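Side-chain contacts in regulator of nonsense transcripts 2 (PDB 4CEK), which acts in nonsense-mediated mRNA decay as the factor UPF2, represented here by the second of its three MIF4G domains: residues 157-162 with 192-197; 174-179 with 221-226. All coordinates share one frame; numbering follows the deposited sequence.

In the fold
Four successive helices, 148-159, 169-179, 185-203 and 210-225, carry both contacts, and each contact joins a helix to the next but one. Interaction 1 closes a loop from the end of helix 148-159 to helix 185-203, with helix 169-179 inside that loop. Interaction 2 starts from this enclosed helix and steps over helix 185-203 to the end of helix 210-225. The segments therefore alternate along the chain, and the two loops cross instead of nesting. Their centres lie about 13 Å apart, yet they share one buried core of the MIF4G domain: Leu194 packs on Leu223, and Leu158 CD1 comes 3.5 Å from Val176 CG2.

Interaction 1: residues 157-162 with 192-197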
loop_
_atom_site.group_PDB
_atom_site.type_symbol
_atom_site.label_atom_id
_atom_site.label_comp_id
_atom_site.label_asym_id
_atom_site.label_seq_id
_atom_site.Cartn_x
_atom_site.Cartn_y
_atom_site.Cartn_z
ATOM N N ALA A 157 4.202 9.486 8.538
ATOM C CA ALA A 157 3.168 8.930 9.424
ATOM C C ALA A 157 2.352 7.867 8.706
ATOM O O ALA A 157 1.989 6.871 9.310
ATOM C CB ALA A 157 2.252 10.012 9.983
ATOM N N LEU A 158 2.046 8.072 7.434
ATOM C CA LEU A 158 1.393 7.033 6.636
ATOM C C LEU A 158 2.263 5.758 6.558
ATOM O O LEU A 158 1.751 4.664 6.697
ATOM C CB LEU A 158 1.080 7.555 5.249
ATOM C CG LEU A 158 0.152 8.761 5.213
ATOM C CD1 LEU A 158 -0.200 9.112 3.782
ATOM C CD2 LEU A 158 -1.109 8.437 6.001
ATOM N N PHE A 159 3.583 5.905 6.419
ATOM C CA PHE A 159 4.467 4.761 6.182
ATOM C C PHE A 159 4.638 3.903 7.439
ATOM O O PHE A 159 4.818 2.677 7.344
ATOM C CB PHE A 159 5.832 5.243 5.670
ATOM C CG PHE A 159 6.841 4.141 5.474
ATOM C CD1 PHE A 159 6.841 3.375 4.309
ATOM C CD2 PHE A 159 7.799 3.877 6.442
ATOM C CE1 PHE A 159 7.780 2.372 4.110
ATOM C CE2 PHE A 159 8.739 2.880 6.251
ATOM C CZ PHE A 159 8.740 2.120 5.073
ATOM N N ILE A 160 4.594 4.523 8.617
ATOM C CA ILE A 160 4.726 3.744 9.853
ATOM C C ILE A 160 3.383 3.260 10.397
ATOM O O ILE A 160 3.312 2.978 11.577
ATOM C CB ILE A 160 5.522 4.453 10.994
ATOM C CG1 ILE A 160 4.845 5.747 11.437
ATOM C CG2 ILE A 160 6.965 4.719 10.579
ATOM C CD1 ILE A 160 5.594 6.465 12.540
ATOM N N VAL A 161 2.337 3.147 9.575
ATOM C CA VAL A 161 1.145 2.373 9.983
ATOM C C VAL A 161 1.584 1.117 10.738
ATOM O O VAL A 161 2.435 0.382 10.257
ATOM C CB VAL A 161 0.267 1.831 8.825
ATOM C CG1 VAL A 161 -1.046 2.559 8.743
ATOM C CG2 VAL A 161 0.985 1.824 7.487
ATOM N N PRO A 162 1.017 0.870 11.923
ATOM C CA PRO A 162 1.354 -0.396 12.604
ATOM C C PRO A 162 0.761 -1.662 11.917
ATOM O O PRO A 162 -0.343 -1.614 11.348
ATOM C CB PRO A 162 0.767 -0.198 13.994
ATOM C CG PRO A 162 -0.356 0.768 13.797
ATOM C CD PRO A 162 0.079 1.697 12.703
ATOM N N SER A 192 7.959 5.452 -3.230
ATOM C CA SER A 192 9.379 5.245 -3.231
ATOM C C SER A 192 9.835 4.529 -1.994
ATOM O O SER A 192 10.663 3.614 -2.054
ATOM C CB SER A 192 10.102 6.574 -3.325
ATOM O OG SER A 192 11.491 6.336 -3.160
ATOM N N MET A 193 9.299 4.940 -0.865
ATOM C CA MET A 193 9.590 4.259 0.413
ATOM C C MET A 193 9.102 2.788 0.405
ATOM O O MET A 193 9.786 1.890 0.898
ATOM C CB MET A 193 8.926 5.027 1.564
ATOM C CG MET A 193 9.550 6.393 1.857
ATOM S SD MET A 193 8.849 7.144 3.346
ATOM C CE MET A 193 7.306 7.756 2.686
ATOM N N LEU A 194 7.915 2.556 -0.165
ATOM C CA LEU A 194 7.284 1.255 -0.140
ATOM C C LEU A 194 8.052 0.339 -1.072
ATOM O O LEU A 194 8.361 -0.782 -0.698
ATOM C CB LEU A 194 5.807 1.359 -0.527
ATOM C CG LEU A 194 4.843 1.830 0.570
ATOM C CD1 LEU A 194 3.419 2.013 0.031
ATOM C CD2 LEU A 194 4.821 0.835 1.714
ATOM N N ARG A 195 8.430 0.828 -2.253
ATOM C CA ARG A 195 9.326 0.088 -3.153
ATOM C C ARG A 195 10.643 -0.353 -2.526
ATOM O O ARG A 195 11.075 -1.489 -2.739
ATOM C CB ARG A 195 9.700 0.913 -4.395
ATOM C CG ARG A 195 8.670 0.888 -5.503
ATOM C CD ARG A 195 9.280 1.264 -6.855
ATOM N NE ARG A 195 10.035 2.516 -6.747
ATOM C CZ ARG A 195 9.517 3.738 -6.815
ATOM N NH1 ARG A 195 8.206 3.929 -7.032
ATOM N NH2 ARG A 195 10.337 4.771 -6.676
ATOM N N GLY A 196 11.324 0.565 -1.840
ATOM C CA GLY A 196 12.608 0.259 -1.197
ATOM C C GLY A 196 12.470 -0.783 -0.101
ATOM O O GLY A 196 13.277 -1.695 0.008
ATOM N N ASP A 197 11.402 -0.703 0.671
ATOM C CA ASP A 197 11.165 -1.686 1.743
ATOM C C ASP A 197 10.814 -3.057 1.139
ATOM O O ASP A 197 11.295 -4.103 1.618
ATOM C CB ASP A 197 10.068 -1.174 2.640
ATOM C CG ASP A 197 10.145 -1.717 4.022
ATOM O OD1 ASP A 197 11.181 -2.253 4.415
ATOM O OD2 ASP A 197 9.128 -1.640 4.711
#
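The ring of Phe159 has Met193 SD over one face, while Leu194 CD2 and Asp197 OD2 come at it obliquely. This is a Met-aromatic contact between two helices of the MIF4G domain, an all-helical fold related to HEAT repeats: it joins the last residue of helix 148-159 to the middle of helix 185-203. The sulfur sits 4.6 Å from the centroid of the Phe159 ring, 25° off the normal. Met193 carries its sulfur there with CG beside the backbone N and an extended step to SD, and the bend at chi3 brings CE back to the foot of the phenylalanine, 4.2 Å from Phe159 CB. Lower down the same side chain, Met193 CB touches Phe159 CD1 at 3.8 Å. Phe159 holds CG anti to its own nitrogen (chi1 177°), and this sends the ring across to the neighbouring helix.

One turn on, Asp197 OD2 approaches Phe159 CZ to 3.8 Å, the carboxylate plane turned 51° from the ring. OD2 also has a weak hydrogen bond to Thr216 OG1 and lies near the carboxylate of Asp88, a proximity that would probably raise the pKa of one of the two acids. Elsewhere round the ring, Lys215 makes a cation-pi contact and helix 89-99 supplies Ala90, Glu91 and Thr94, so the phenylalanine is buried among several helices. The leucine adds a methyl contact, Leu194 CD2 to Phe159 CE1 at 4.1 Å. That same CE1 of Phe159 also lies 3.8 Å from Met193 O, a carbonyl oxygen that accepts the helical bond from Asp197 N.

Interaction 2: residues 174-179 with 221-226; sequences RLVATL and GELTKF
Arg174 lays its backbone and the base of its side chain across the ring of Phe226. The CH-pi part is made by Arg174 CA, which stands over one face, 4.0 Å from the centroid of the Phe226 ring and 25° off its normal. With CG anti to the backbone N (chi1 -155°), Arg174 CG meets Phe226 CZ at 3.6 Å. The guanidinium is not stacked on the ring, the two planes standing 66° apart; it runs on to a salt bridge with Asp135 and to the carbonyls of Asn16, Phe17 and Asn20.

Apolar packing completes the contact. Ala177 CB touches Phe226 CD1 at 3.8 Å, and Val176 CG1 meets Leu223 CD2 at 4.2 Å, these two side chains crossing at about a right angle. Replacing Phe226 by an alanine would probably open a gap over the backbone of Arg174 and take away the packing surface of Ala177.

Within 174-179, Thr178 OG1 gives a hydrogen bond to Arg174 O at 2.7 Å from above the carbonyl plane, and Thr178 N gives that oxygen a second. Within 221-226, Lys225 NZ forms a salt bridge with Glu222 OE2 at 2.7 Å.

Helix 169-179 thus meets the end of helix 210-225, and the Phe226 that follows it, through carbon surfaces. Asp135 and the carbonyls at the end of helix 13-19 probably together hold the buried guanidinium charge, tying that N-terminal helix to this contact.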
loop_
_atom_site.group_PDB
_atom_site.type_symbol
_atom_site.label_atom_id
_atom_site.label_comp_id
_atom_site.label_asym_id
_atom_site.label_seq_id
_atom_site.Cartn_x
_atom_site.Cartn_y
_atom_site.Cartn_z
ATOM N N ARG A 174 -6.565 5.762 0.155
ATOM C CA ARG A 174 -7.561 6.718 -0.374
ATOM C C ARG A 174 -7.094 8.176 -0.168
ATOM O O ARG A 174 -7.173 8.989 -1.080
ATOM C CB ARG A 174 -8.943 6.528 0.268
ATOM C CG ARG A 174 -10.081 7.037 -0.625
ATOM C CD ARG A 174 -11.440 6.801 -0.003
ATOM N NE ARG A 174 -12.419 7.845 -0.346
ATOM C CZ ARG A 174 -13.214 7.862 -1.415
ATOM N NH1 ARG A 174 -13.195 6.882 -2.303
ATOM N NH2 ARG A 174 -14.055 8.876 -1.599
ATOM N N LEU A 175 -6.610 8.473 1.032
ATOM C CA LEU A 175 -6.021 9.772 1.364
ATOM C C LEU A 175 -4.991 10.159 0.307
ATOM O O LEU A 175 -5.138 11.182 -0.357
ATOM C CB LEU A 175 -5.341 9.720 2.747
ATOM C CG LEU A 175 -4.885 11.060 3.356
ATOM C CD1 LEU A 175 -6.041 12.067 3.421
ATOM C CD2 LEU A 175 -4.328 10.796 4.737
ATOM N N VAL A 176 -3.991 9.281 0.110
ATOM C CA VAL A 176 -2.897 9.550 -0.798
ATOM C C VAL A 176 -3.422 9.827 -2.198
ATOM O O VAL A 176 -3.011 10.787 -2.828
ATOM C CB VAL A 176 -1.877 8.405 -0.809
ATOM C CG1 VAL A 176 -0.928 8.562 -1.990
ATOM C CG2 VAL A 176 -1.122 8.354 0.524
ATOM N N ALA A 177 -4.358 9.016 -2.673
ATOM C CA ALA A 177 -4.848 9.175 -4.039
ATOM C C ALA A 177 -5.730 10.416 -4.171
ATOM O O ALA A 177 -5.876 10.987 -5.259
ATOM C CB ALA A 177 -5.611 7.941 -4.467
ATOM N N THR A 178 -6.351 10.804 -3.073
ATOM C CA THR A 178 -7.226 11.977 -3.066
ATOM C C THR A 178 -6.394 13.287 -3.075
ATOM O O THR A 178 -6.766 14.262 -3.701
ATOM C CB THR A 178 -8.171 11.946 -1.850
ATOM O OG1 THR A 178 -9.008 10.778 -1.923
ATOM C CG2 THR A 178 -9.037 13.173 -1.835
ATOM N N LEU A 179 -5.263 13.271 -2.384
ATOM C CA LEU A 179 -4.330 14.367 -2.383
ATOM C C LEU A 179 -3.532 14.512 -3.684
ATOM O O LEU A 179 -3.118 15.610 -4.040
ATOM C CB LEU A 179 -3.373 14.212 -1.191
ATOM C CG LEU A 179 -4.067 14.364 0.170
ATOM C CD1 LEU A 179 -3.088 14.168 1.325
ATOM C CD2 LEU A 179 -4.720 15.733 0.241
ATOM N N GLY A 221 -0.578 -3.121 -2.514
ATOM C CA GLY A 221 -1.800 -3.582 -3.165
ATOM C C GLY A 221 -2.889 -2.547 -3.158
ATOM O O GLY A 221 -3.590 -2.362 -4.145
ATOM N N GLU A 222 -3.092 -1.903 -2.024
ATOM C CA GLU A 222 -4.166 -0.878 -1.912
ATOM C C GLU A 222 -3.881 0.326 -2.837
ATOM O O GLU A 222 -4.736 0.788 -3.603
ATOM C CB GLU A 222 -4.280 -0.423 -0.457
ATOM C CG GLU A 222 -4.994 -1.430 0.455
ATOM C CD GLU A 222 -6.364 -1.815 -0.111
ATOM O OE1 GLU A 222 -7.056 -0.943 -0.677
ATOM O OE2 GLU A 222 -6.746 -3.000 -0.057
ATOM N N LEU A 223 -2.626 0.739 -2.841
ATOM C CA LEU A 223 -2.144 1.790 -3.717
ATOM C C LEU A 223 -2.269 1.429 -5.180
ATOM O O LEU A 223 -2.440 2.307 -6.010
ATOM C CB LEU A 223 -0.690 2.149 -3.340
ATOM C CG LEU A 223 -0.634 2.992 -2.047
ATOM C CD1 LEU A 223 0.742 3.035 -1.456
ATOM C CD2 LEU A 223 -1.156 4.412 -2.316
ATOM N N THR A 224 -2.204 0.138 -5.508
ATOM C CA THR A 224 -2.302 -0.293 -6.899
ATOM C C THR A 224 -3.741 -0.127 -7.342
ATOM O O THR A 224 -4.021 0.335 -8.486
ATOM C CB THR A 224 -1.888 -1.780 -7.056
ATOM O OG1 THR A 224 -0.527 -1.939 -6.626
ATOM C CG2 THR A 224 -2.007 -2.265 -8.499
ATOM N N LYS A 225 -4.667 -0.525 -6.456
ATOM C CA LYS A 225 -6.102 -0.394 -6.763
ATOM C C LYS A 225 -6.473 1.076 -6.965
ATOM O O LYS A 225 -7.380 1.362 -7.700
ATOM C CB LYS A 225 -7.009 -1.083 -5.696
ATOM C CG LYS A 225 -7.047 -2.625 -5.821
ATOM C CD LYS A 225 -7.856 -3.358 -4.723
ATOM C CE LYS A 225 -7.334 -3.108 -3.318
ATOM N NZ LYS A 225 -7.908 -4.021 -2.261
ATOM N N PHE A 226 -5.750 1.992 -6.324
ATOM C CA PHE A 226 -5.962 3.426 -6.527
ATOM C C PHE A 226 -5.135 4.042 -7.692
ATOM O O PHE A 226 -5.194 5.258 -7.918
ATOM C CB PHE A 226 -5.670 4.170 -5.212
ATOM C CG PHE A 226 -6.834 4.174 -4.260
ATOM C CD1 PHE A 226 -7.951 4.910 -4.545
ATOM C CD2 PHE A 226 -6.795 3.446 -3.102
ATOM C CE1 PHE A 226 -9.027 4.916 -3.693
ATOM C CE2 PHE A 226 -7.842 3.441 -2.239
ATOM C CZ PHE A 226 -8.965 4.182 -2.527
#